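Local coordinates for YrdC-like domain-containing protein (Streptococcus mutans, PDB 3L7V) that is of unknown function but belongs to the YrdC-like family, may take part in tRNA modification and might bind double-stranded RNA, at residues 119-124 / 161-166; 125-130 / 274-279; 237-242 / 266-271. One frame throughout, in Å; residues are numbered along the deposited sequence.

Overall arrangement
The three contacts trace one continuous piece of the fold, because strands 158-163, 127-132, 239-241 and 265-268 are successive neighbours in a mixed sheet. Contact 1 sets the end of helix 111-123 against the end of strand 158-163. Contact 2, its centre about 9 Å away, begins where that helix runs into strand 127-132 and places helix 273-283 against it. Contact 3, about 7 Å from contact 2 between centres, pairs the next two strands, and Val240 bonds through its backbone to Gly128 and Ile130. Contacts 1 and 3 lie about 13 Å apart between centres and do not touch. Two sulfates, probably from the crystallisation liquor, sit at contact 3, one bonded by the Arg268 side chain, the other by Lys269 N.

Contact 1: residues 119-124 / 161-166; sequences KHWDED and FVIKFG
Trp121 and Lys164 form a cation-pi contact where the last turn of helix 111-123 meets the end of strand 158-163. The lysine crosses the indole at about a right angle, and its CE, 3.5 Å from the centroid of the six-membered ring of Trp121, lies nearly over the centre of one face. Lys164 NZ follows at 4.0 Å from the same centroid, only 15° off the normal, so methylene and ammonium share one face. A bend at chi2 (-60°) lets the lysine chain turn over the indole. Ile163 meets the same ring at its edge, with CG2 3.9 Å from Trp121 CE3, while Ile163 CD1 reaches back to CB of His120, 4.1 Å away. Asp124 crosses the lysine chain at about a right angle, its OD1 3.4 Å from Lys164 CD. Asp124 OD1 is 4.9 Å from Lys164 NZ, too far for a salt bridge; it pairs instead with Lys65, which also bonds Lys164 O. The positive phi of Asp124 belongs to the helix ending. Cation-pi and CH-pi contacts thus join a helix C-terminus, closed by a Schellman motif, to the end of a strand in an alpha/beta fold.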
ATOM      1  N   LYS A 119       7.681 -10.128 -11.068  1.00 18.51           N
ATOM      2  CA  LYS A 119       9.107  -9.843 -10.959  1.00 22.73           C
ATOM      3  C   LYS A 119       9.439  -9.019  -9.718  1.00 21.22           C
ATOM      4  O   LYS A 119      10.468  -9.232  -9.077  1.00 18.27           O
ATOM      5  CB  LYS A 119       9.614  -9.111 -12.201  1.00 27.95           C
ATOM      6  CG  LYS A 119      11.097  -9.316 -12.449  1.00 36.19           C
ATOM      7  N   HIS A 120       8.582  -8.061  -9.385  1.00 15.16           N
ATOM      8  CA  HIS A 120       8.761  -7.343  -8.132  1.00 16.10           C
ATOM      9  C   HIS A 120       8.571  -8.265  -6.911  1.00 20.42           C
ATOM     10  O   HIS A 120       9.381  -8.215  -5.984  1.00 19.26           O
ATOM     11  CB  HIS A 120       7.909  -6.071  -8.104  1.00 15.18           C
ATOM     12  CG  HIS A 120       8.411  -5.019  -9.044  1.00 15.27           C
ATOM     13  ND1 HIS A 120       8.035  -4.961 -10.369  1.00 16.91           N
ATOM     14  CD2 HIS A 120       9.321  -4.027  -8.873  1.00 18.61           C
ATOM     15  CE1 HIS A 120       8.665  -3.967 -10.964  1.00 18.64           C
ATOM     16  NE2 HIS A 120       9.452  -3.381 -10.078  1.00 20.69           N
ATOM     17  N   TRP A 121       7.552  -9.140  -6.953  1.00 14.61           N
ATOM     18  CA  TRP A 121       7.356 -10.181  -5.927  1.00 13.22           C
ATOM     19  C   TRP A 121       8.586 -11.096  -5.732  1.00 23.47           C
ATOM     20  O   TRP A 121       9.064 -11.281  -4.604  1.00 17.27           O
ATOM     21  CB  TRP A 121       6.111 -11.042  -6.230  1.00 12.23           C
ATOM     22  CG  TRP A 121       5.741 -11.990  -5.081  1.00 18.09           C
ATOM     23  CD1 TRP A 121       6.153 -13.281  -4.917  1.00 13.05           C
ATOM     24  CD2 TRP A 121       4.899 -11.694  -3.947  1.00 16.36           C
ATOM     25  NE1 TRP A 121       5.638 -13.798  -3.755  1.00 20.53           N
ATOM     26  CE2 TRP A 121       4.858 -12.849  -3.147  1.00 18.97           C
ATOM     27  CE3 TRP A 121       4.201 -10.557  -3.526  1.00 22.90           C
ATOM     28  CZ2 TRP A 121       4.141 -12.905  -1.942  1.00 19.95           C
ATOM     29  CZ3 TRP A 121       3.484 -10.615  -2.321  1.00 21.29           C
ATOM     30  CH2 TRP A 121       3.464 -11.786  -1.550  1.00 17.04           C
ATOM     31  N   ASP A 122       9.080 -11.665  -6.837  1.00 17.77           N
ATOM     32  CA  ASP A 122      10.211 -12.591  -6.826  1.00 19.79           C
ATOM     33  C   ASP A 122      11.484 -11.974  -6.256  1.00 25.47           C
ATOM     34  O   ASP A 122      12.305 -12.667  -5.641  1.00 27.94           O
ATOM     35  CB  ASP A 122      10.500 -13.106  -8.254  1.00 21.99           C
ATOM     36  CG  ASP A 122       9.475 -14.119  -8.736  1.00 30.42           C
ATOM     37  OD1 ASP A 122       8.672 -14.625  -7.918  1.00 32.66           O
ATOM     38  OD2 ASP A 122       9.484 -14.416  -9.946  1.00 38.64           O
ATOM     39  N   GLU A 123      11.660 -10.679  -6.494  1.00 24.01           N
ATOM     40  CA  GLU A 123      12.870  -9.976  -6.087  1.00 20.63           C
ATOM     41  C   GLU A 123      12.690  -9.134  -4.825  1.00 23.87           C
ATOM     42  O   GLU A 123      13.623  -8.473  -4.368  1.00 27.40           O
ATOM     43  CB  GLU A 123      13.385  -9.122  -7.245  1.00 25.54           C
ATOM     44  CG  GLU A 123      13.765  -9.966  -8.449  1.00 31.50           C
ATOM     45  CD  GLU A 123      14.473  -9.178  -9.524  1.00 44.87           C
ATOM     46  OE1 GLU A 123      14.653  -7.952  -9.346  1.00 50.23           O
ATOM     47  OE2 GLU A 123      14.849  -9.789 -10.550  1.00 51.90           O
ATOM     48  N   ASP A 124      11.491  -9.173  -4.261  1.00 19.30           N
ATOM     49  CA  ASP A 124      11.191  -8.466  -3.016  1.00 27.40           C
ATOM     50  C   ASP A 124      11.384  -6.944  -3.096  1.00 23.82           C
ATOM     51  O   ASP A 124      12.087  -6.359  -2.277  1.00 21.55           O
ATOM     52  CB  ASP A 124      12.003  -9.041  -1.848  1.00 35.26           C
ATOM     53  CG  ASP A 124      11.687  -8.347  -0.521  1.00 46.00           C
ATOM     54  OD1 ASP A 124      10.629  -7.684  -0.434  1.00 51.78           O
ATOM     55  OD2 ASP A 124      12.492  -8.454   0.431  1.00 45.54           O
ATOM     56  N   PHE A 161      -2.871  -0.715  -5.137  1.00 17.62           N
ATOM     57  CA  PHE A 161      -2.559  -2.045  -4.587  1.00 21.49           C
ATOM     58  C   PHE A 161      -1.037  -2.209  -4.380  1.00 22.64           C
ATOM     59  O   PHE A 161      -0.264  -2.062  -5.326  1.00 26.59           O
ATOM     60  CB  PHE A 161      -3.081  -3.160  -5.526  1.00 18.21           C
ATOM     61  CG  PHE A 161      -4.592  -3.267  -5.593  1.00 12.73           C
ATOM     62  CD1 PHE A 161      -5.280  -4.159  -4.778  1.00 10.85           C
ATOM     63  CD2 PHE A 161      -5.317  -2.484  -6.478  1.00  9.17           C
ATOM     64  CE1 PHE A 161      -6.654  -4.258  -4.841  1.00 17.54           C
ATOM     65  CE2 PHE A 161      -6.698  -2.574  -6.540  1.00 18.87           C
ATOM     66  CZ  PHE A 161      -7.368  -3.465  -5.721  1.00 21.61           C
ATOM     67  N   VAL A 162      -0.612  -2.539  -3.162  1.00 17.25           N
ATOM     68  CA  VAL A 162       0.817  -2.540  -2.800  1.00 13.51           C
ATOM     69  C   VAL A 162       1.302  -3.915  -2.359  1.00 17.87           C
ATOM     70  O   VAL A 162       0.590  -4.593  -1.631  1.00 17.68           O
ATOM     71  CB  VAL A 162       1.076  -1.581  -1.609  1.00 22.19           C
ATOM     72  CG1 VAL A 162       2.553  -1.444  -1.351  1.00 18.22           C
ATOM     73  CG2 VAL A 162       0.459  -0.228  -1.868  1.00 21.98           C
ATOM     74  N   ILE A 163       2.514  -4.303  -2.773  1.00 18.62           N
ATOM     75  CA  ILE A 163       3.174  -5.546  -2.326  1.00 14.76           C
ATOM     76  C   ILE A 163       4.562  -5.278  -1.729  1.00 13.39           C
ATOM     77  O   ILE A 163       5.148  -4.236  -1.982  1.00 18.86           O
ATOM     78  CB  ILE A 163       3.420  -6.557  -3.504  1.00 19.19           C
ATOM     79  CG1 ILE A 163       4.156  -5.863  -4.667  1.00 10.26           C
ATOM     80  CG2 ILE A 163       2.130  -7.226  -3.955  1.00 16.11           C
ATOM     81  CD1 ILE A 163       4.693  -6.798  -5.741  1.00 13.95           C
ATOM     82  N   LYS A 164       5.083  -6.243  -0.963  1.00 15.48           N
ATOM     83  CA  LYS A 164       6.455  -6.221  -0.414  1.00 15.55           C
ATOM     84  C   LYS A 164       6.829  -4.925   0.304  1.00 21.56           C
ATOM     85  O   LYS A 164       7.931  -4.406   0.145  1.00 19.40           O
ATOM     86  CB  LYS A 164       7.511  -6.554  -1.494  1.00 12.73           C
ATOM     87  CG  LYS A 164       7.408  -7.967  -2.087  1.00 20.23           C
ATOM     88  CD  LYS A 164       7.570  -9.060  -1.015  1.00 21.43           C
ATOM     89  CE  LYS A 164       7.269 -10.457  -1.574  1.00 21.64           C
ATOM     90  NZ  LYS A 164       7.520 -11.516  -0.541  1.00 24.02           N
ATOM     91  N   PHE A 165       5.912  -4.434   1.124  1.00 22.00           N
ATOM     92  CA  PHE A 165       6.042  -3.136   1.764  1.00 16.94           C
ATOM     93  C   PHE A 165       6.758  -3.163   3.106  1.00 17.52           C
ATOM     94  O   PHE A 165       7.028  -2.114   3.667  1.00 15.06           O
ATOM     95  CB  PHE A 165       4.645  -2.518   1.948  1.00 17.71           C
ATOM     96  CG  PHE A 165       3.621  -3.484   2.515  1.00 20.66           C
ATOM     97  CD1 PHE A 165       3.380  -3.544   3.878  1.00 25.72           C
ATOM     98  CD2 PHE A 165       2.904  -4.331   1.676  1.00 20.01           C
ATOM     99  CE1 PHE A 165       2.433  -4.430   4.399  1.00 23.07           C
ATOM    100  CE2 PHE A 165       1.962  -5.212   2.187  1.00 20.64           C
ATOM    101  CZ  PHE A 165       1.730  -5.262   3.554  1.00 20.95           C
ATOM    102  N   GLY A 166       7.041  -4.354   3.627  1.00 23.05           N
ATOM    103  CA  GLY A 166       7.657  -4.505   4.938  1.00 14.85           C
ATOM    104  C   GLY A 166       7.126  -5.755   5.640  1.00 24.67           C
ATOM    105  O   GLY A 166       5.910  -5.947   5.711  1.00 33.31           O
TER

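Contact 2: residues 125-130 / 274-279; sequences ILLGCI and DKIMMH
Ile125 reaches from the loop just ahead of strand 127-132 toward helix 273-283 and meets it with two branches: CD1 of the longer one touches His279 and Lys275, CG2 touches Ile276. CD1 comes to the edge of the His279 imidazole, near the ring plane and 3.8 Å from His279 CE1. The two side chains arrive from opposite directions, so the methyl abuts the rim of the ring and does not lie over it. The shorter branch, CG2, is anti to the backbone N and lies 4.1 Å from CD1 of Ile276; here the isoleucines slide past one another in opposite directions, side against side. Ile276 carries its CG1 anti to the carbonyl carbon (chi1 -65°), which sends CD1 toward residues 125-126, where it also rests 3.8 Å from the backbone O of Leu126. Its other branch, CG2, faces CD1 of Leu127 more loosely, at 4.4 Å. At the outer margin, CB of Lys275 brushes CD1 of Ile125 at 4.3 Å. Helix 111-123 completes the cluster: His120 touches both Ile276 and Leu127, and its ring meets that of His279 edge-to-face. Ile276 also packs on Val238. No hydrogen bond crosses between residues 125-130 and 274-279. Cohesion between them therefore rests on dispersion and the burial of branched aliphatic groups; the imidazole, met at its carbon CE1, and the carbonyl of Leu126 take part through van der Waals contact alone.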
ATOM      1  N   ILE A 125      10.750  -6.305  -4.075  1.00 23.44           N
ATOM      2  CA  ILE A 125      10.810  -4.851  -4.185  1.00 18.23           C
ATOM      3  C   ILE A 125       9.449  -4.221  -3.907  1.00 20.26           C
ATOM      4  O   ILE A 125       8.440  -4.634  -4.483  1.00 14.75           O
ATOM      5  CB  ILE A 125      11.263  -4.376  -5.559  1.00 17.20           C
ATOM      6  CG1 ILE A 125      12.600  -5.006  -5.966  1.00 21.96           C
ATOM      7  CG2 ILE A 125      11.394  -2.867  -5.543  1.00 17.10           C
ATOM      8  CD1 ILE A 125      12.890  -4.878  -7.456  1.00 13.62           C
ATOM      9  N   LEU A 126       9.441  -3.214  -3.033  1.00 14.25           N
ATOM     10  CA  LEU A 126       8.229  -2.468  -2.710  1.00 13.61           C
ATOM     11  C   LEU A 126       7.638  -1.756  -3.944  1.00 11.60           C
ATOM     12  O   LEU A 126       8.329  -0.987  -4.625  1.00 16.57           O
ATOM     13  CB  LEU A 126       8.501  -1.491  -1.543  1.00 18.53           C
ATOM     14  CG  LEU A 126       7.647  -0.232  -1.271  1.00 25.09           C
ATOM     15  CD1 LEU A 126       6.176  -0.391  -1.588  1.00 22.98           C
ATOM     16  CD2 LEU A 126       7.820   0.234   0.164  1.00 22.77           C
ATOM     17  N   LEU A 127       6.357  -1.999  -4.215  1.00 11.01           N
ATOM     18  CA  LEU A 127       5.714  -1.469  -5.426  1.00 18.65           C
ATOM     19  C   LEU A 127       4.217  -1.187  -5.220  1.00 22.64           C
ATOM     20  O   LEU A 127       3.509  -2.030  -4.671  1.00 26.11           O
ATOM     21  CB  LEU A 127       5.910  -2.469  -6.596  1.00 16.41           C
ATOM     22  CG  LEU A 127       5.198  -2.218  -7.924  1.00 20.82           C
ATOM     23  CD1 LEU A 127       5.930  -1.138  -8.745  1.00 19.94           C
ATOM     24  CD2 LEU A 127       5.102  -3.519  -8.715  1.00 26.07           C
ATOM     25  N   GLY A 128       3.740  -0.023  -5.678  1.00 20.43           N
ATOM     26  CA  GLY A 128       2.311   0.290  -5.707  1.00 16.16           C
ATOM     27  C   GLY A 128       1.760   0.715  -7.084  1.00 19.89           C
ATOM     28  O   GLY A 128       2.363   1.534  -7.775  1.00 19.02           O
ATOM     29  N   CYS A 129       0.618   0.161  -7.493  1.00 13.94           N
ATOM     30  CA  CYS A 129       0.030   0.499  -8.794  1.00 22.80           C
ATOM     31  C   CYS A 129      -1.455   0.823  -8.677  1.00 12.02           C
ATOM     32  O   CYS A 129      -2.202   0.125  -7.981  1.00 13.21           O
ATOM     33  CB  CYS A 129       0.214  -0.634  -9.829  1.00 28.11           C
ATOM     34  SG  CYS A 129       1.919  -1.081 -10.349  1.00 26.02           S
ATOM     35  N   ILE A 130      -1.880   1.860  -9.391  1.00 14.41           N
ATOM     36  CA  ILE A 130      -3.278   2.274  -9.430  1.00 17.69           C
ATOM     37  C   ILE A 130      -4.033   1.457 -10.475  1.00 22.24           C
ATOM     38  O   ILE A 130      -3.766   1.584 -11.680  1.00 22.84           O
ATOM     39  CB  ILE A 130      -3.401   3.778  -9.756  1.00 20.16           C
ATOM     40  CG1 ILE A 130      -2.609   4.599  -8.739  1.00 28.38           C
ATOM     41  CG2 ILE A 130      -4.874   4.229  -9.785  1.00 11.95           C
ATOM     42  CD1 ILE A 130      -2.778   6.078  -8.914  1.00 32.92           C
ATOM     43  N   ASP A 274      15.422   3.230  -9.341  1.00 13.37           N
ATOM     44  CA  ASP A 274      16.332   2.768 -10.394  1.00 18.16           C
ATOM     45  C   ASP A 274      16.037   1.327 -10.883  1.00 17.52           C
ATOM     46  O   ASP A 274      16.058   1.057 -12.089  1.00 20.39           O
ATOM     47  CB  ASP A 274      17.801   2.911  -9.948  1.00 21.62           C
ATOM     48  CG  ASP A 274      18.151   2.012  -8.757  1.00 32.57           C
ATOM     49  OD1 ASP A 274      19.256   1.439  -8.746  1.00 32.56           O
ATOM     50  OD2 ASP A 274      17.322   1.862  -7.835  1.00 38.31           O
ATOM     51  N   LYS A 275      15.763   0.404  -9.965  1.00 17.67           N
ATOM     52  CA  LYS A 275      15.422  -0.970 -10.359  1.00 13.47           C
ATOM     53  C   LYS A 275      14.056  -1.059 -11.036  1.00 18.51           C
ATOM     54  O   LYS A 275      13.845  -1.870 -11.934  1.00 22.12           O
ATOM     55  CB  LYS A 275      15.461  -1.922  -9.166  1.00 16.48           C
ATOM     56  CG  LYS A 275      16.862  -2.159  -8.588  1.00 24.29           C
ATOM     57  CD  LYS A 275      16.772  -2.852  -7.230  1.00 33.00           C
ATOM     58  CE  LYS A 275      18.153  -3.068  -6.623  1.00 40.01           C
ATOM     59  NZ  LYS A 275      18.069  -3.691  -5.274  1.00 43.99           N
ATOM     60  N   ILE A 276      13.126  -0.221 -10.602  1.00 16.48           N
ATOM     61  CA  ILE A 276      11.778  -0.228 -11.164  1.00 16.10           C
ATOM     62  C   ILE A 276      11.684   0.302 -12.607  1.00 11.57           C
ATOM     63  O   ILE A 276      10.904  -0.205 -13.410  1.00 18.98           O
ATOM     64  CB  ILE A 276      10.788   0.476 -10.192  1.00 16.49           C
ATOM     65  CG1 ILE A 276      10.703  -0.361  -8.902  1.00 20.16           C
ATOM     66  CG2 ILE A 276       9.422   0.646 -10.832  1.00 10.54           C
ATOM     67  CD1 ILE A 276      10.061   0.314  -7.717  1.00 14.50           C
HETATM   68  N   MSE A 277      12.474   1.317 -12.935  1.00 18.40           N
HETATM   69  CA  MSE A 277      12.496   1.850 -14.298  1.00 21.55           C
HETATM   70  C   MSE A 277      13.178   0.857 -15.269  1.00 19.48           C
HETATM   71  O   MSE A 277      12.755   0.699 -16.412  1.00 16.87           O
HETATM   72  CB  MSE A 277      13.163   3.237 -14.337  1.00 26.77           C
HETATM   73  CG  MSE A 277      12.440   4.334 -13.498  1.00 19.58           C
HETATM   74 SE   MSE A 277      13.179   6.167 -13.730  0.80 27.01          SE
HETATM   75  CE  MSE A 277      14.963   5.878 -13.004  1.00  8.20           C
HETATM   76  N   MSE A 278      14.220   0.181 -14.794  1.00 12.48           N
HETATM   77  CA  MSE A 278      14.844  -0.907 -15.534  1.00 18.53           C
HETATM   78  C   MSE A 278      13.834  -2.021 -15.853  1.00 23.01           C
HETATM   79  O   MSE A 278      13.844  -2.566 -16.952  1.00 24.49           O
HETATM   80  CB  MSE A 278      16.063  -1.453 -14.769  1.00 21.75           C
HETATM   81  CG  MSE A 278      16.957  -2.406 -15.566  1.00 29.31           C
HETATM   82 SE   MSE A 278      17.926  -1.564 -17.081  0.80 40.70          SE
HETATM   83  CE  MSE A 278      16.832  -2.146 -18.585  1.00 25.57           C
ATOM     84  N   HIS A 279      12.950  -2.345 -14.906  1.00 20.26           N
ATOM     85  CA  HIS A 279      11.929  -3.367 -15.149  1.00 24.42           C
ATOM     86  C   HIS A 279      10.830  -2.843 -16.066  1.00 20.65           C
ATOM     87  O   HIS A 279      10.258  -3.600 -16.846  1.00 17.22           O
ATOM     88  CB  HIS A 279      11.293  -3.860 -13.842  1.00 29.82           C
ATOM     89  CG  HIS A 279      12.196  -4.715 -13.006  1.00 32.29           C
ATOM     90  ND1 HIS A 279      12.245  -4.623 -11.631  1.00 27.84           N
ATOM     91  CD2 HIS A 279      13.083  -5.678 -13.350  1.00 33.56           C
ATOM     92  CE1 HIS A 279      13.122  -5.493 -11.164  1.00 29.05           C
ATOM     93  NE2 HIS A 279      13.644  -6.147 -12.186  1.00 32.68           N
TER

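Contact 3: residues 237-242 / 266-271; sequences GVMVSM and VIRKGL. With SO4 (sulfate ion), chain G; SO4 (sulfate ion), chain B.
Met239 pairs with Arg268 as an antiparallel hydrogen-bonded pair and Val240 with Val266 as a non-hydrogen-bonded one, and between them the register slips by one residue. Met239 N bonds Arg268 O at 3.3 Å, and Ile267 N bonds Met239 O at 3.1 Å. At the slip, Ile267 CG1 stands between backbone N and carbonyl carbon (chi1 53°), a placement that carries CD1 over to Met239 CB at a tight 3.3 Å; CD1 also nears CE of this selenomethionine. Its selenium lies over one face of the Arg268 guanidinium. That group, bent back at chi3 (76°), grips a single acceptor side-on: NE and NH2 both lie 3.1 Å from Gly237 O, NE almost straight down the carbonyl bond and NH2 tilted from its plane. The remaining nitrogen, Arg268 NH1, binds one sulfate through O2 at 3.0 Å, while Lys269 N bonds O1 of the other at 3.1 Å; both ions probably come from the crystallisation liquor. A water bridges Val238 N and Leu271 O, next to Val238 CG2. With Ile267 and Arg268 both facing Met239, this is a classic beta bulge between the antiparallel strands 239-241 and 265-268.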
ATOM      1  N   GLY A 237       7.404   5.068  -0.970  1.00 22.31           N
ATOM      2  CA  GLY A 237       7.571   4.152  -2.085  1.00 25.77           C
ATOM      3  C   GLY A 237       7.111   4.721  -3.423  1.00 24.98           C
ATOM      4  O   GLY A 237       6.401   5.738  -3.466  1.00 15.39           O
ATOM      5  N   VAL A 238       7.524   4.058  -4.507  1.00 18.00           N
ATOM      6  CA  VAL A 238       7.170   4.443  -5.870  1.00 13.24           C
ATOM      7  C   VAL A 238       5.699   4.146  -6.164  1.00 16.03           C
ATOM      8  O   VAL A 238       5.178   3.129  -5.716  1.00 16.62           O
ATOM      9  CB  VAL A 238       8.015   3.646  -6.903  1.00 20.13           C
ATOM     10  CG1 VAL A 238       7.437   3.791  -8.302  1.00 10.92           C
ATOM     11  CG2 VAL A 238       9.472   4.078  -6.866  1.00 21.14           C
HETATM   12  N   MSE A 239       5.035   5.032  -6.903  1.00 15.39           N
HETATM   13  CA  MSE A 239       3.674   4.761  -7.410  1.00 24.34           C
HETATM   14  C   MSE A 239       3.605   4.801  -8.940  1.00 20.37           C
HETATM   15  O   MSE A 239       4.128   5.731  -9.556  1.00 13.72           O
HETATM   16  CB  MSE A 239       2.647   5.744  -6.820  1.00 27.09           C
HETATM   17  CG  MSE A 239       2.050   5.294  -5.475  1.00 39.56           C
HETATM   18 SE   MSE A 239       0.571   6.407  -4.766  0.80 66.81          SE
HETATM   19  CE  MSE A 239      -0.497   6.591  -6.362  1.00 31.20           C
ATOM     20  N   VAL A 240       2.960   3.801  -9.548  1.00 15.41           N
ATOM     21  CA  VAL A 240       2.798   3.753 -11.020  1.00 16.64           C
ATOM     22  C   VAL A 240       1.323   3.679 -11.424  1.00 15.85           C
ATOM     23  O   VAL A 240       0.612   2.772 -10.997  1.00 16.04           O
ATOM     24  CB  VAL A 240       3.533   2.534 -11.651  1.00 16.77           C
ATOM     25  CG1 VAL A 240       3.316   2.485 -13.165  1.00 19.74           C
ATOM     26  CG2 VAL A 240       5.013   2.583 -11.357  1.00 22.11           C
ATOM     27  N   SER A 241       0.857   4.627 -12.237  1.00 15.55           N
ATOM     28  CA  SER A 241      -0.522   4.578 -12.728  1.00 13.60           C
ATOM     29  C   SER A 241      -0.678   3.625 -13.923  1.00 20.40           C
ATOM     30  O   SER A 241       0.028   3.754 -14.926  1.00 19.39           O
ATOM     31  CB  SER A 241      -1.004   5.972 -13.127  1.00 19.80           C
ATOM     32  OG  SER A 241      -2.359   5.909 -13.553  1.00 20.59           O
HETATM   33  N   MSE A 242      -1.623   2.693 -13.813  1.00 17.53           N
HETATM   34  CA  MSE A 242      -1.875   1.675 -14.831  1.00 17.37           C
HETATM   35  C   MSE A 242      -3.274   1.824 -15.456  1.00 19.80           C
HETATM   36  O   MSE A 242      -3.865   0.857 -15.953  1.00 24.11           O
HETATM   37  CB  MSE A 242      -1.703   0.268 -14.221  1.00 15.71           C
HETATM   38  CG  MSE A 242      -0.238  -0.084 -13.821  1.00 19.58           C
HETATM   39 SE   MSE A 242       0.922  -0.273 -15.406  0.70 24.01          SE
HETATM   40  CE  MSE A 242       2.516  -1.034 -14.538  1.00 22.23           C
ATOM     41  N   VAL A 266       4.840   6.757 -14.276  1.00 17.85           N
ATOM     42  CA  VAL A 266       5.389   6.902 -12.932  1.00 15.83           C
ATOM     43  C   VAL A 266       4.960   8.260 -12.352  1.00 19.55           C
ATOM     44  O   VAL A 266       5.343   9.299 -12.882  1.00 18.24           O
ATOM     45  CB  VAL A 266       6.936   6.760 -12.917  1.00 23.91           C
ATOM     46  CG1 VAL A 266       7.520   7.058 -11.510  1.00 11.26           C
ATOM     47  CG2 VAL A 266       7.366   5.378 -13.420  1.00 18.26           C
ATOM     48  N   ILE A 267       4.160   8.250 -11.276  1.00 17.44           N
ATOM     49  CA  ILE A 267       3.650   9.501 -10.689  1.00 13.28           C
ATOM     50  C   ILE A 267       4.291   9.932  -9.347  1.00 19.69           C
ATOM     51  O   ILE A 267       4.128  11.079  -8.910  1.00 17.74           O
ATOM     52  CB  ILE A 267       2.073   9.553 -10.633  1.00 26.25           C
ATOM     53  CG1 ILE A 267       1.473   8.325  -9.944  1.00 29.59           C
ATOM     54  CG2 ILE A 267       1.476   9.672 -12.039  1.00 20.46           C
ATOM     55  CD1 ILE A 267       1.545   8.375  -8.470  1.00 32.12           C
ATOM     56  N   ARG A 268       5.039   9.037  -8.707  1.00 18.83           N
ATOM     57  CA  ARG A 268       5.758   9.407  -7.485  1.00 19.17           C
ATOM     58  C   ARG A 268       7.091   8.679  -7.402  1.00 20.17           C
ATOM     59  O   ARG A 268       7.152   7.465  -7.560  1.00 23.88           O
ATOM     60  CB  ARG A 268       4.907   9.122  -6.233  1.00 23.63           C
ATOM     61  CG  ARG A 268       5.378   9.793  -4.945  1.00 21.96           C
ATOM     62  CD  ARG A 268       4.396   9.557  -3.763  1.00 27.71           C
ATOM     63  NE  ARG A 268       4.492   8.212  -3.190  1.00 26.49           N
ATOM     64  CZ  ARG A 268       3.775   7.772  -2.153  1.00 30.66           C
ATOM     65  NH1 ARG A 268       2.899   8.567  -1.552  1.00 29.88           N
ATOM     66  NH2 ARG A 268       3.930   6.530  -1.711  1.00 30.87           N
ATOM     67  N   LYS A 269       8.147   9.444  -7.144  1.00 22.78           N
ATOM     68  CA  LYS A 269       9.515   8.939  -6.986  1.00 27.32           C
ATOM     69  C   LYS A 269       9.692   8.300  -5.593  1.00 26.51           C
ATOM     70  O   LYS A 269       9.022   8.693  -4.645  1.00 27.01           O
ATOM     71  CB  LYS A 269      10.483  10.125  -7.189  1.00 27.06           C
ATOM     72  CG  LYS A 269      11.942   9.799  -7.384  1.00 30.92           C
ATOM     73  CD  LYS A 269      12.734  11.072  -7.693  1.00 37.69           C
ATOM     74  CE  LYS A 269      14.233  10.788  -7.801  1.00 41.55           C
ATOM     75  NZ  LYS A 269      15.019  11.961  -8.295  1.00 41.34           N
ATOM     76  N   GLY A 270      10.575   7.314  -5.457  1.00 24.23           N
ATOM     77  CA  GLY A 270      10.752   6.667  -4.164  1.00 20.15           C
ATOM     78  C   GLY A 270      11.765   5.531  -4.089  1.00 23.27           C
ATOM     79  O   GLY A 270      12.590   5.355  -4.995  1.00 19.05           O
ATOM     80  N   LEU A 271      11.708   4.767  -2.993  1.00 12.51           N
ATOM     81  CA  LEU A 271      12.641   3.661  -2.753  1.00 13.79           C
ATOM     82  C   LEU A 271      12.832   2.764  -4.005  1.00 22.53           C
ATOM     83  O   LEU A 271      11.857   2.310  -4.609  1.00 20.35           O
ATOM     84  CB  LEU A 271      12.161   2.806  -1.566  1.00 13.61           C
ATOM     85  CG  LEU A 271      13.147   1.751  -1.040  1.00 19.85           C
ATOM     86  CD1 LEU A 271      14.364   2.395  -0.378  1.00 20.84           C
ATOM     87  CD2 LEU A 271      12.492   0.760  -0.080  1.00 14.63           C
TER
HETATM   88  S   SO4 G 267       7.381  13.333  -5.694  1.00 76.76           S
HETATM   89  O1  SO4 G 267       6.894  12.232  -6.517  1.00 80.47           O
HETATM   90  O2  SO4 G 267       7.699  14.465  -6.555  1.00 75.32           O
HETATM   91  O3  SO4 G 267       6.350  13.728  -4.737  1.00 79.07           O
HETATM   92  O4  SO4 G 267       8.580  12.908  -4.975  1.00 77.64           O
HETATM   93  S   SO4 B 262       0.323   7.510   1.648  1.00 65.97           S
HETATM   94  O1  SO4 B 262      -0.868   7.263   0.832  1.00 62.84           O
HETATM   95  O2  SO4 B 262       1.208   8.448   0.966  1.00 73.52           O
HETATM   96  O3  SO4 B 262      -0.080   8.092   2.930  1.00 56.12           O
HETATM   97  O4  SO4 B 262       1.059   6.260   1.842  1.00 66.90           O
HETATM   98  O   HOH W   1       9.119   1.786  -3.920  1.00 15.69           O